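Putative phosphosugar isomerase (Silicibacter pomeroyi DSS-3, PDB 3FJ1) is of unproven function but has two SIS domains, probably binds phosphosugars and may act as a sugar-phosphate isomerase or aminotransferase. Local coordinates at residues A[147-151]-A[328-332]; A[205-211]-A[253-259]; A[227-233]-A[320-324]. All blocks are in the same frame, centred on the assembly; numbering follows the deposited sequence.

Contact 1: residues A[147-151]-A[328-332]; sequences ELSVA and GIDPD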
ATOM      1  N   GLU A 147      26.282   1.544   2.331  1.00 20.46           N
ATOM      2  CA  GLU A 147      25.444   2.151   3.351  1.00 21.12           C
ATOM      3  C   GLU A 147      25.939   1.522   4.628  1.00 20.41           C
ATOM      4  O   GLU A 147      26.216   0.340   4.646  1.00 20.89           O
ATOM      5  CB  GLU A 147      23.962   1.766   3.225  1.00 22.93           C
ATOM      6  CG  GLU A 147      23.276   1.842   1.845  1.00 24.12           C
ATOM      7  CD  GLU A 147      22.934   3.242   1.314  1.00 24.87           C
ATOM      8  OE1 GLU A 147      22.194   4.059   1.973  1.00 24.01           O
ATOM      9  OE2 GLU A 147      23.383   3.473   0.154  1.00 25.96           O
ATOM     10  N   LEU A 148      26.117   2.281   5.687  1.00 19.73           N
ATOM     11  CA  LEU A 148      26.337   1.632   6.990  1.00 19.34           C
ATOM     12  C   LEU A 148      25.243   2.007   7.978  1.00 18.45           C
ATOM     13  O   LEU A 148      25.178   1.415   9.070  1.00 19.85           O
ATOM     14  CB  LEU A 148      27.747   1.835   7.570  1.00 19.66           C
ATOM     15  CG  LEU A 148      28.834   1.040   6.830  1.00 19.81           C
ATOM     16  CD1 LEU A 148      30.197   1.269   7.519  1.00 19.85           C
ATOM     17  CD2 LEU A 148      28.460  -0.420   6.805  1.00 19.18           C
ATOM     18  N   SER A 149      24.358   2.927   7.607  1.00 16.38           N
ATOM     19  CA  SER A 149      23.273   3.320   8.475  0.50 15.85           C
ATOM     20  C   SER A 149      22.018   2.510   8.139  1.00 15.55           C
ATOM     21  O   SER A 149      21.718   2.287   6.946  1.00 13.95           O
ATOM     22  CB  SER A 149      22.990   4.822   8.332  0.50 16.07           C
ATOM     23  OG  SER A 149      22.705   5.182   6.986  0.50 16.35           O
ATOM     24  N   VAL A 150      21.296   2.102   9.182  1.00 14.28           N
ATOM     25  CA  VAL A 150      20.020   1.421   8.975  0.50 14.43           C
ATOM     26  C   VAL A 150      19.038   2.373   8.306  1.00 14.02           C
ATOM     27  O   VAL A 150      18.138   1.921   7.622  1.00 14.89           O
ATOM     28  CB  VAL A 150      19.393   0.870  10.279  0.50 14.56           C
ATOM     29  CG1 VAL A 150      20.244  -0.291  10.807  0.50 14.73           C
ATOM     30  CG2 VAL A 150      19.217   1.982  11.305  0.50 14.32           C
ATOM     31  N   ALA A 151      19.239   3.684   8.448  1.00 13.02           N
ATOM     32  CA  ALA A 151      18.376   4.684   7.782  1.00 12.83           C
ATOM     33  C   ALA A 151      18.449   4.513   6.251  1.00 12.68           C
ATOM     34  O   ALA A 151      17.456   4.767   5.556  1.00 12.81           O
ATOM     35  CB  ALA A 151      18.789   6.075   8.174  1.00 12.63           C
ATOM     36  N   GLY A 328      20.530  10.915  22.850  1.00 31.56           N
ATOM     37  CA  GLY A 328      21.336   9.715  23.076  1.00 32.05           C
ATOM     38  C   GLY A 328      20.803   8.434  22.457  1.00 32.46           C
ATOM     39  O   GLY A 328      20.941   7.350  23.041  1.00 32.52           O
ATOM     40  N   ILE A 329      20.159   8.549  21.302  1.00 32.33           N
ATOM     41  CA  ILE A 329      19.710   7.383  20.554  1.00 32.63           C
ATOM     42  C   ILE A 329      20.662   7.349  19.370  1.00 32.70           C
ATOM     43  O   ILE A 329      20.727   8.325  18.623  1.00 32.80           O
ATOM     44  CB  ILE A 329      18.262   7.529  20.023  1.00 32.76           C
ATOM     45  CG1 ILE A 329      17.258   7.853  21.155  1.00 32.85           C
ATOM     46  CG2 ILE A 329      17.836   6.269  19.284  1.00 32.72           C
ATOM     47  CD1 ILE A 329      15.837   8.211  20.648  1.00 32.61           C
ATOM     48  N   ASP A 330      21.481   6.306  19.249  1.00 33.09           N
ATOM     49  CA  ASP A 330      22.304   6.159  18.046  1.00 33.07           C
ATOM     50  C   ASP A 330      21.447   5.222  17.228  1.00 32.44           C
ATOM     51  O   ASP A 330      21.204   4.091  17.647  1.00 32.94           O
ATOM     52  CB  ASP A 330      23.710   5.577  18.285  1.00 33.72           C
ATOM     53  CG  ASP A 330      24.598   5.574  16.996  1.00 33.97           C
ATOM     54  OD1 ASP A 330      24.087   5.523  15.857  1.00 34.08           O
ATOM     55  OD2 ASP A 330      25.834   5.607  17.124  1.00 34.32           O
ATOM     56  N   PRO A 331      20.941   5.701  16.079  1.00 31.50           N
ATOM     57  CA  PRO A 331      20.113   4.820  15.251  1.00 31.36           C
ATOM     58  C   PRO A 331      20.781   3.477  14.928  1.00 31.34           C
ATOM     59  O   PRO A 331      20.088   2.487  14.742  1.00 31.96           O
ATOM     60  CB  PRO A 331      19.922   5.628  13.978  1.00 31.16           C
ATOM     61  CG  PRO A 331      20.049   7.055  14.414  1.00 31.39           C
ATOM     62  CD  PRO A 331      21.089   7.044  15.481  1.00 31.38           C
ATOM     63  N   ASP A 332      22.114   3.465  14.887  1.00 30.72           N
ATOM     64  CA  ASP A 332      22.917   2.286  14.567  1.00 30.57           C
ATOM     65  C   ASP A 332      23.661   1.732  15.795  1.00 31.35           C
ATOM     66  O   ASP A 332      24.458   0.777  15.685  1.00 31.82           O
ATOM     67  CB  ASP A 332      23.904   2.687  13.471  1.00 30.05           C
ATOM     68  CG  ASP A 332      23.197   3.041  12.195  1.00 29.50           C
ATOM     69  OD1 ASP A 332      22.710   2.094  11.559  1.00 29.54           O
ATOM     70  OD2 ASP A 332      23.074   4.231  11.844  1.00 29.01           O
TER
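Asp332, the last modelled residue, gives up more surface here than any other, 64 Å² of the 165 Å² buried in all. Its CA-to-CB bond points toward 147-151, and with chi1 at -65° (m) the carboxylate arrives beside the peptide between Ser149 and Val150. There OD1 of Asp332 accepts a hydrogen bond from N of Val150, at 2.8 Å (N-H...O 157°); OD2 of Asp332 lies 3.6 Å from CB of Ser149. Val150 has 45 Å² covered; its CG2 lies against oxygens, 3.5 Å from OD1 of Asp332 and 3.6 Å from O of Pro331, van der Waals contacts flanking the hydrogen bond. Pro331, 25 Å² covered, touches Val150 through its carbonyl O, while its side chain packs on Met9 of helix 8-41 and Thr230 of helix 217-231. The hydroxyl of Ser149 is engaged by Glu12 rather than by the C-terminal segment.

Two local motifs shape 328-332. N of Asp332 donates to OD1 of Asp330 at 3.0 Å, an Asx turn that spans Pro331. Upstream, Gly328 (phi 62°) is the C-prime residue of a Schellman motif closing helix 308-326. The contact thus ties the tail of the second SIS domain to the loop between strand 138-141 and helix 153-171 of the first: a surface link between two SIS domains, made by a carboxylate-to-backbone bond beside an Asx turn.

Contact 2: residues A[205-211]-A[253-259]; sequences RPSLFTL and EGFPVLG
Parallel pairing of two neighbouring strands in the five-stranded sheet of the second SIS domain, an alpha-beta-alpha sandwich, defines this contact. The axes of the short strands 208-211 and 257-259 come within 4.6 Å, their N-to-C directions differing by 19°, with Phe209-Val257, Thr210-Leu258 and Leu211-Gly259 in register (CA-CA 4.7, 4.8 and 4.6 Å). Phi runs from -93 to -145° and psi from 113 to 151°. Three hydrogen bonds fix it: Phe209 N to Pro256 O at 3.0 Å, Leu258 N to Phe209 O at 2.8 Å and Leu211 N to Leu258 O at 2.8 Å. Phe209, Val257 (t) and Leu211 (m, t) share one face, where Leu211 CD1 meets Val257 CG1 at 3.7 Å; Thr210 and Leu258 (t, t) occupy the other, against helices 217-231 and 196-204.

Ahead of the strands, Pro206 centres an inverse gamma turn (Ser207 N to Arg205 O, 2.9 Å), while Gly254 (phi 71°, psi 27°) turns the chain into Phe255. Pro256 CD lies 3.2 Å from Ser207 O, its ring on helix 196-204. Phe209 CE2 (chi1 m) lies 3.8 Å from Phe255 CB and 3.7 Å from Glu253 CB. A CH-pi contact sets Ser207 CB 3.5 Å above the Phe255 centroid (chi1 m), 11° off the normal. Phe255 CE1 covers one face of the Arg205 guanidinium (chi1-chi3 m), whose NE donates to Gly254 O at 3.1 Å and NH2 to Glu253 O at 3.2 Å.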
ATOM      1  N   ARG A 205       5.910  14.774  22.839  1.00 13.96           N
ATOM      2  CA  ARG A 205       4.852  13.802  22.501  1.00 14.51           C
ATOM      3  C   ARG A 205       5.457  12.867  21.460  1.00 14.10           C
ATOM      4  O   ARG A 205       5.317  13.095  20.268  1.00 11.93           O
ATOM      5  CB  ARG A 205       3.639  14.545  21.940  1.00 16.01           C
ATOM      6  CG  ARG A 205       2.947  15.514  22.929  1.00 17.02           C
ATOM      7  CD  ARG A 205       2.294  14.785  24.116  1.00 18.20           C
ATOM      8  NE  ARG A 205       1.188  13.962  23.654  1.00 18.87           N
ATOM      9  CZ  ARG A 205       0.511  13.076  24.373  1.00 19.75           C
ATOM     10  NH1 ARG A 205       0.826  12.837  25.643  1.00 20.51           N
ATOM     11  NH2 ARG A 205      -0.488  12.420  23.802  1.00 19.74           N
ATOM     12  N   PRO A 206       6.164  11.820  21.932  1.00 14.39           N
ATOM     13  CA  PRO A 206       7.031  11.016  21.072  1.00 14.23           C
ATOM     14  C   PRO A 206       6.431   9.967  20.120  1.00 14.26           C
ATOM     15  O   PRO A 206       6.738   8.800  20.206  1.00 13.87           O
ATOM     16  CB  PRO A 206       8.039  10.414  22.075  1.00 14.89           C
ATOM     17  CG  PRO A 206       7.323  10.314  23.322  1.00 15.03           C
ATOM     18  CD  PRO A 206       6.266  11.412  23.348  1.00 15.28           C
ATOM     19  N   SER A 207       5.577  10.426  19.218  1.00 13.97           N
ATOM     20  CA  SER A 207       5.074   9.635  18.083  1.00 13.86           C
ATOM     21  C   SER A 207       4.858  10.660  16.982  1.00 13.81           C
ATOM     22  O   SER A 207       4.774  11.856  17.262  1.00 13.45           O
ATOM     23  CB  SER A 207       3.765   8.935  18.389  1.00 14.81           C
ATOM     24  OG  SER A 207       4.009   7.809  19.171  1.00 16.58           O
ATOM     25  N   LEU A 208       4.666  10.198  15.754  1.00 12.50           N
ATOM     26  CA  LEU A 208       4.577  11.140  14.658  1.00 12.02           C
ATOM     27  C   LEU A 208       3.601  10.715  13.590  1.00 11.63           C
ATOM     28  O   LEU A 208       3.588   9.562  13.201  1.00 12.38           O
ATOM     29  CB  LEU A 208       5.958  11.283  14.033  1.00 11.35           C
ATOM     30  CG  LEU A 208       6.085  12.175  12.792  1.00 11.48           C
ATOM     31  CD1 LEU A 208       5.866  13.644  13.193  1.00 11.42           C
ATOM     32  CD2 LEU A 208       7.419  11.952  12.088  1.00 11.81           C
ATOM     33  N   PHE A 209       2.792  11.668  13.107  1.00 11.78           N
ATOM     34  CA  PHE A 209       1.963  11.452  11.944  1.00 11.69           C
ATOM     35  C   PHE A 209       2.541  12.231  10.760  1.00 11.08           C
ATOM     36  O   PHE A 209       2.892  13.396  10.884  1.00 11.00           O
ATOM     37  CB  PHE A 209       0.509  11.861  12.187  1.00 13.16           C
ATOM     38  CG  PHE A 209      -0.156  11.079  13.280  1.00 13.41           C
ATOM     39  CD1 PHE A 209      -0.415   9.738  13.106  1.00 14.35           C
ATOM     40  CD2 PHE A 209      -0.543  11.695  14.459  1.00 14.26           C
ATOM     41  CE1 PHE A 209      -1.050   8.998  14.101  1.00 14.27           C
ATOM     42  CE2 PHE A 209      -1.162  10.976  15.467  1.00 14.12           C
ATOM     43  CZ  PHE A 209      -1.415   9.614  15.282  1.00 14.19           C
ATOM     44  N   THR A 210       2.756  11.541   9.653  1.00  9.49           N
ATOM     45  CA  THR A 210       3.199  12.189   8.409  1.00  9.68           C
ATOM     46  C   THR A 210       2.048  12.183   7.397  1.00  9.52           C
ATOM     47  O   THR A 210       1.225  11.260   7.376  1.00 10.41           O
ATOM     48  CB  THR A 210       4.447  11.504   7.834  1.00  9.63           C
ATOM     49  OG1 THR A 210       4.157  10.124   7.565  1.00  9.72           O
ATOM     50  CG2 THR A 210       5.609  11.626   8.855  1.00 10.07           C
ATOM     51  N   LEU A 211       1.982  13.242   6.598  1.00  9.86           N
ATOM     52  CA  LEU A 211       0.987  13.376   5.558  1.00  9.71           C
ATOM     53  C   LEU A 211       1.643  13.669   4.220  1.00  9.60           C
ATOM     54  O   LEU A 211       2.710  14.281   4.130  1.00  8.72           O
ATOM     55  CB  LEU A 211      -0.001  14.515   5.861  1.00 10.26           C
ATOM     56  CG  LEU A 211      -0.718  14.550   7.208  1.00 10.70           C
ATOM     57  CD1 LEU A 211      -1.681  15.799   7.250  1.00 11.23           C
ATOM     58  CD2 LEU A 211      -1.470  13.280   7.468  1.00 11.18           C
ATOM     59  N   GLU A 253      -5.247  12.012  19.293  1.00 27.00           N
ATOM     60  CA  GLU A 253      -4.004  11.332  19.627  1.00 26.43           C
ATOM     61  C   GLU A 253      -2.997  12.265  20.292  1.00 24.66           C
ATOM     62  O   GLU A 253      -2.184  11.824  21.097  1.00 23.89           O
ATOM     63  CB  GLU A 253      -3.393  10.699  18.380  1.00 27.98           C
ATOM     64  CG  GLU A 253      -4.043   9.405  17.972  1.00 29.21           C
ATOM     65  CD  GLU A 253      -3.654   8.283  18.908  1.00 30.62           C
ATOM     66  OE1 GLU A 253      -2.493   7.816  18.843  1.00 31.98           O
ATOM     67  OE2 GLU A 253      -4.505   7.885  19.725  1.00 31.66           O
ATOM     68  N   GLY A 254      -3.045  13.542  19.934  1.00 23.11           N
ATOM     69  CA  GLY A 254      -2.155  14.540  20.511  1.00 21.89           C
ATOM     70  C   GLY A 254      -0.688  14.448  20.102  1.00 20.25           C
ATOM     71  O   GLY A 254       0.187  14.865  20.866  1.00 20.54           O
ATOM     72  N   PHE A 255      -0.406  13.898  18.918  1.00 18.78           N
ATOM     73  CA  PHE A 255       0.958  13.831  18.427  1.00 17.40           C
ATOM     74  C   PHE A 255       1.199  14.819  17.272  1.00 15.77           C
ATOM     75  O   PHE A 255       0.241  15.210  16.575  1.00 14.61           O
ATOM     76  CB  PHE A 255       1.311  12.414  18.001  1.00 17.98           C
ATOM     77  CG  PHE A 255       1.232  11.429  19.133  1.00 18.29           C
ATOM     78  CD1 PHE A 255       2.111  11.527  20.211  1.00 18.48           C
ATOM     79  CD2 PHE A 255       0.282  10.421  19.135  1.00 18.29           C
ATOM     80  CE1 PHE A 255       2.038  10.629  21.263  1.00 18.38           C
ATOM     81  CE2 PHE A 255       0.207   9.513  20.183  1.00 18.33           C
ATOM     82  CZ  PHE A 255       1.075   9.627  21.259  1.00 18.59           C
ATOM     83  N   PRO A 256       2.475  15.223  17.076  1.00 14.11           N
ATOM     84  CA  PRO A 256       2.773  16.168  16.005  1.00 13.22           C
ATOM     85  C   PRO A 256       2.470  15.586  14.615  1.00 12.29           C
ATOM     86  O   PRO A 256       2.622  14.369  14.367  1.00 11.31           O
ATOM     87  CB  PRO A 256       4.289  16.416  16.132  1.00 13.67           C
ATOM     88  CG  PRO A 256       4.679  15.910  17.452  1.00 13.88           C
ATOM     89  CD  PRO A 256       3.688  14.850  17.824  1.00 14.06           C
ATOM     90  N   VAL A 257       2.062  16.479  13.719  1.00 11.34           N
ATOM     91  CA  VAL A 257       1.707  16.115  12.354  1.00 10.45           C
ATOM     92  C   VAL A 257       2.653  16.861  11.414  1.00  9.80           C
ATOM     93  O   VAL A 257       2.889  18.056  11.578  1.00  9.83           O
ATOM     94  CB  VAL A 257       0.245  16.504  12.071  1.00 11.12           C
ATOM     95  CG1 VAL A 257      -0.149  16.168  10.635  1.00 11.22           C
ATOM     96  CG2 VAL A 257      -0.695  15.828  13.082  1.00 10.90           C
ATOM     97  N   LEU A 258       3.217  16.146  10.446  1.00  9.52           N
ATOM     98  CA  LEU A 258       4.130  16.736   9.490  1.00  9.49           C
ATOM     99  C   LEU A 258       3.581  16.558   8.078  1.00  9.46           C
ATOM    100  O   LEU A 258       3.503  15.426   7.577  1.00 10.76           O
ATOM    101  CB  LEU A 258       5.476  16.039   9.606  1.00  9.56           C
ATOM    102  CG  LEU A 258       6.723  16.710   9.037  1.00  9.33           C
ATOM    103  CD1 LEU A 258       7.930  15.779   9.234  1.00  9.92           C
ATOM    104  CD2 LEU A 258       6.623  17.228   7.609  1.00  9.77           C
ATOM    105  N   GLY A 259       3.211  17.660   7.432  1.00  8.74           N
ATOM    106  CA  GLY A 259       2.698  17.628   6.074  1.00  9.09           C
ATOM    107  C   GLY A 259       3.782  17.840   5.025  1.00  9.17           C
ATOM    108  O   GLY A 259       4.379  18.916   4.954  1.00 10.28           O
TER

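Contact 3: residues A[227-233]-A[320-324]; sequences FKETCQL and VEAFA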
ATOM      1  N   PHE A 227      11.509   6.818  10.554  1.00  9.88           N
ATOM      2  CA  PHE A 227      11.370   7.299  11.926  1.00 10.93           C
ATOM      3  C   PHE A 227      11.269   6.106  12.869  1.00 10.92           C
ATOM      4  O   PHE A 227      11.947   6.070  13.886  1.00 11.09           O
ATOM      5  CB  PHE A 227      10.143   8.185  12.041  1.00 11.43           C
ATOM      6  CG  PHE A 227       9.936   8.757  13.409  1.00 11.22           C
ATOM      7  CD1 PHE A 227      10.627   9.872  13.818  1.00 12.13           C
ATOM      8  CD2 PHE A 227       9.028   8.182  14.283  1.00 11.43           C
ATOM      9  CE1 PHE A 227      10.403  10.412  15.095  1.00 11.94           C
ATOM     10  CE2 PHE A 227       8.812   8.715  15.542  1.00 11.62           C
ATOM     11  CZ  PHE A 227       9.502   9.824  15.949  1.00 11.65           C
ATOM     12  N   LYS A 228      10.453   5.107  12.512  1.00 12.45           N
ATOM     13  CA  LYS A 228      10.329   3.890  13.329  1.00 13.03           C
ATOM     14  C   LYS A 228      11.641   3.116  13.394  1.00 13.89           C
ATOM     15  O   LYS A 228      12.059   2.661  14.469  1.00 13.62           O
ATOM     16  CB  LYS A 228       9.214   2.977  12.793  1.00 14.31           C
ATOM     17  CG  LYS A 228       7.797   3.573  12.919  1.00 14.58           C
ATOM     18  CD  LYS A 228       6.715   2.623  12.406  1.00 15.50           C
ATOM     19  CE  LYS A 228       6.711   2.495  10.923  1.00 16.70           C
ATOM     20  NZ  LYS A 228       5.614   1.552  10.495  1.00 17.61           N
ATOM     21  N   GLU A 229      12.276   2.988  12.238  1.00 13.79           N
ATOM     22  CA  GLU A 229      13.506   2.244  12.074  1.00 15.79           C
ATOM     23  C   GLU A 229      14.621   2.816  12.940  1.00 14.58           C
ATOM     24  O   GLU A 229      15.344   2.093  13.634  1.00 14.02           O
ATOM     25  CB  GLU A 229      13.964   2.403  10.627  1.00 18.45           C
ATOM     26  CG  GLU A 229      14.983   1.386  10.133  1.00 21.34           C
ATOM     27  CD  GLU A 229      14.319   0.340   9.224  1.00 23.61           C
ATOM     28  OE1 GLU A 229      13.918   0.682   8.051  1.00 25.49           O
ATOM     29  OE2 GLU A 229      14.192  -0.806   9.689  1.00 24.78           O
ATOM     30  N   THR A 230      14.771   4.132  12.869  1.00 13.58           N
ATOM     31  CA  THR A 230      15.914   4.800  13.514  1.00 13.44           C
ATOM     32  C   THR A 230      15.680   5.187  14.981  1.00 13.98           C
ATOM     33  O   THR A 230      16.615   5.129  15.789  1.00 15.36           O
ATOM     34  CB  THR A 230      16.373   6.022  12.687  1.00 13.26           C
ATOM     35  OG1 THR A 230      15.345   7.007  12.643  1.00 12.90           O
ATOM     36  CG2 THR A 230      16.809   5.609  11.255  1.00 12.79           C
ATOM     37  N   CYS A 231      14.452   5.531  15.348  1.00 13.99           N
ATOM     38  CA  CYS A 231      14.176   6.005  16.705  1.00 14.34           C
ATOM     39  C   CYS A 231      13.404   5.033  17.568  1.00 14.32           C
ATOM     40  O   CYS A 231      13.262   5.268  18.759  1.00 14.77           O
ATOM     41  CB  CYS A 231      13.412   7.324  16.647  1.00 14.49           C
ATOM     42  SG  CYS A 231      14.358   8.619  15.864  1.00 15.82           S
ATOM     43  N   GLN A 232      12.868   3.975  16.962  1.00 15.07           N
ATOM     44  CA  GLN A 232      12.058   2.998  17.691  1.00 16.37           C
ATOM     45  C   GLN A 232      10.875   3.674  18.387  1.00 15.48           C
ATOM     46  O   GLN A 232      10.540   3.358  19.535  1.00 16.17           O
ATOM     47  CB  GLN A 232      12.935   2.184  18.658  1.00 18.17           C
ATOM     48  CG  GLN A 232      14.040   1.398  17.945  1.00 20.23           C
ATOM     49  CD  GLN A 232      13.480   0.306  17.007  1.00 21.87           C
ATOM     50  OE1 GLN A 232      12.703  -0.566  17.433  1.00 23.82           O
ATOM     51  NE2 GLN A 232      13.886   0.342  15.729  1.00 22.93           N
ATOM     52  N   LEU A 233      10.266   4.636  17.686  1.00 15.05           N
ATOM     53  CA  LEU A 233       9.076   5.332  18.132  1.00 14.47           C
ATOM     54  C   LEU A 233       8.064   5.153  17.018  1.00 14.54           C
ATOM     55  O   LEU A 233       8.442   4.978  15.868  1.00 14.92           O
ATOM     56  CB  LEU A 233       9.342   6.821  18.388  1.00 14.70           C
ATOM     57  CG  LEU A 233      10.252   7.172  19.573  1.00 14.96           C
ATOM     58  CD1 LEU A 233      10.637   8.627  19.474  1.00 15.55           C
ATOM     59  CD2 LEU A 233       9.584   6.874  20.914  1.00 15.67           C
ATOM     60  N   VAL A 320      15.427  13.897  11.903  1.00 10.33           N
ATOM     61  CA  VAL A 320      15.424  12.629  12.676  1.00 10.09           C
ATOM     62  C   VAL A 320      16.804  12.344  13.283  1.00 10.41           C
ATOM     63  O   VAL A 320      16.908  11.988  14.453  1.00 10.68           O
ATOM     64  CB  VAL A 320      14.932  11.452  11.818  1.00  9.76           C
ATOM     65  CG1 VAL A 320      15.163  10.078  12.512  1.00 10.21           C
ATOM     66  CG2 VAL A 320      13.413  11.634  11.466  1.00  9.97           C
ATOM     67  N   GLU A 321      17.867  12.537  12.516  1.00 10.83           N
ATOM     68  CA  GLU A 321      19.208  12.284  13.056  1.00 11.20           C
ATOM     69  C   GLU A 321      19.487  13.240  14.223  1.00 10.96           C
ATOM     70  O   GLU A 321      20.047  12.825  15.248  1.00 11.66           O
ATOM     71  CB  GLU A 321      20.262  12.393  11.958  1.00 11.54           C
ATOM     72  CG  GLU A 321      21.649  11.912  12.367  1.00 11.58           C
ATOM     73  CD  GLU A 321      22.427  12.860  13.258  1.00 11.35           C
ATOM     74  OE1 GLU A 321      22.271  14.123  13.171  1.00 11.24           O
ATOM     75  OE2 GLU A 321      23.265  12.322  14.036  1.00 11.73           O
ATOM     76  N   ALA A 322      19.133  14.519  14.073  1.00 11.58           N
ATOM     77  CA  ALA A 322      19.363  15.490  15.134  1.00 11.64           C
ATOM     78  C   ALA A 322      18.532  15.112  16.371  1.00 12.56           C
ATOM     79  O   ALA A 322      18.997  15.239  17.492  1.00 13.30           O
ATOM     80  CB  ALA A 322      19.017  16.900  14.666  1.00 11.61           C
ATOM     81  N   PHE A 323      17.285  14.707  16.151  1.00 12.34           N
ATOM     82  CA  PHE A 323      16.382  14.303  17.230  1.00 13.19           C
ATOM     83  C   PHE A 323      16.976  13.155  18.034  1.00 14.16           C
ATOM     84  O   PHE A 323      17.002  13.174  19.290  1.00 15.02           O
ATOM     85  CB  PHE A 323      15.040  13.870  16.642  1.00 13.30           C
ATOM     86  CG  PHE A 323      14.102  13.318  17.658  1.00 13.24           C
ATOM     87  CD1 PHE A 323      13.421  14.157  18.518  1.00 13.85           C
ATOM     88  CD2 PHE A 323      13.919  11.950  17.789  1.00 14.25           C
ATOM     89  CE1 PHE A 323      12.549  13.632  19.501  1.00 13.79           C
ATOM     90  CE2 PHE A 323      13.043  11.429  18.789  1.00 14.06           C
ATOM     91  CZ  PHE A 323      12.368  12.272  19.610  1.00 13.71           C
ATOM     92  N   ALA A 324      17.456  12.143  17.325  1.00 14.70           N
ATOM     93  CA  ALA A 324      17.998  10.975  17.982  1.00 16.40           C
ATOM     94  C   ALA A 324      19.318  11.268  18.695  1.00 18.01           C
ATOM     95  O   ALA A 324      19.481  10.892  19.869  1.00 18.19           O
ATOM     96  CB  ALA A 324      18.184   9.806  16.971  1.00 16.09           C
TER
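Two helices of the second SIS domain's alpha-beta-alpha fold pack side by side here: 227-231, the end of helix 217-231, and 320-324 within helix 308-326. Their short axes run 31° apart, with a closest approach of 10.5 Å; CA atoms come nearest at Phe227-Val320 (6.7 Å) and Cys231-Ala324 (6.4 Å), one helical turn apart.

The 253 Å² buried is shared chiefly by Val320 (66 Å²), Phe323 (50 Å²) and Cys231 (46 Å²). In the apolar packing, Val320 sends CG2 to the edge of the Phe227 ring (CD1, 4.0 Å), while SG of Cys231 lies 3.7 Å from CG1 of Val320 and 4.2 Å from CB of Ala324. Beyond the helix end, where Gln232 has positive phi, Leu233 CD1 reaches CE2 of Phe323 at 3.8 Å.

Polar groups look elsewhere. OG1 of Thr230 is 3.1 Å from CG1 of Val320, yet its hydrogen bond goes to O of Lys226 in its own helix. Gln232 NE2 bonds to O of Glu229 and to O of Pro247 in the second subunit.

SG of Cys231 is also in sulfur-aromatic contact with the edge of the Phe323 ring, 3.9 Å from CD2 of Phe323 and 5.1 Å from the centroid, 81° off the ring normal.

How the contacts relate
Contacts 2 and 3 both lie within the second SIS domain, whereas contact 1 joins its C-terminal tail to the first. Contact 3 is buried and relies on apolar and sulfur-aromatic packing; partly buried contact 2 combines backbone hydrogen bonds between strands with side-chain packing and an arginine at its exposed end, and contact 1, at the surface, relies on one carboxylate bond. Helix 217-231 connects them: it follows strand 208-212 and packs on it (Leu208 CB to Phe227 CE2, 4.1 Å), while Thr230 CB meets Pro331 CB at 3.8 Å and Thr230 CG2 meets Ala151 CB at 3.7 Å. Contacts 1 and 3 have centres about 9 Å apart; contacts 1 and 2 do not touch.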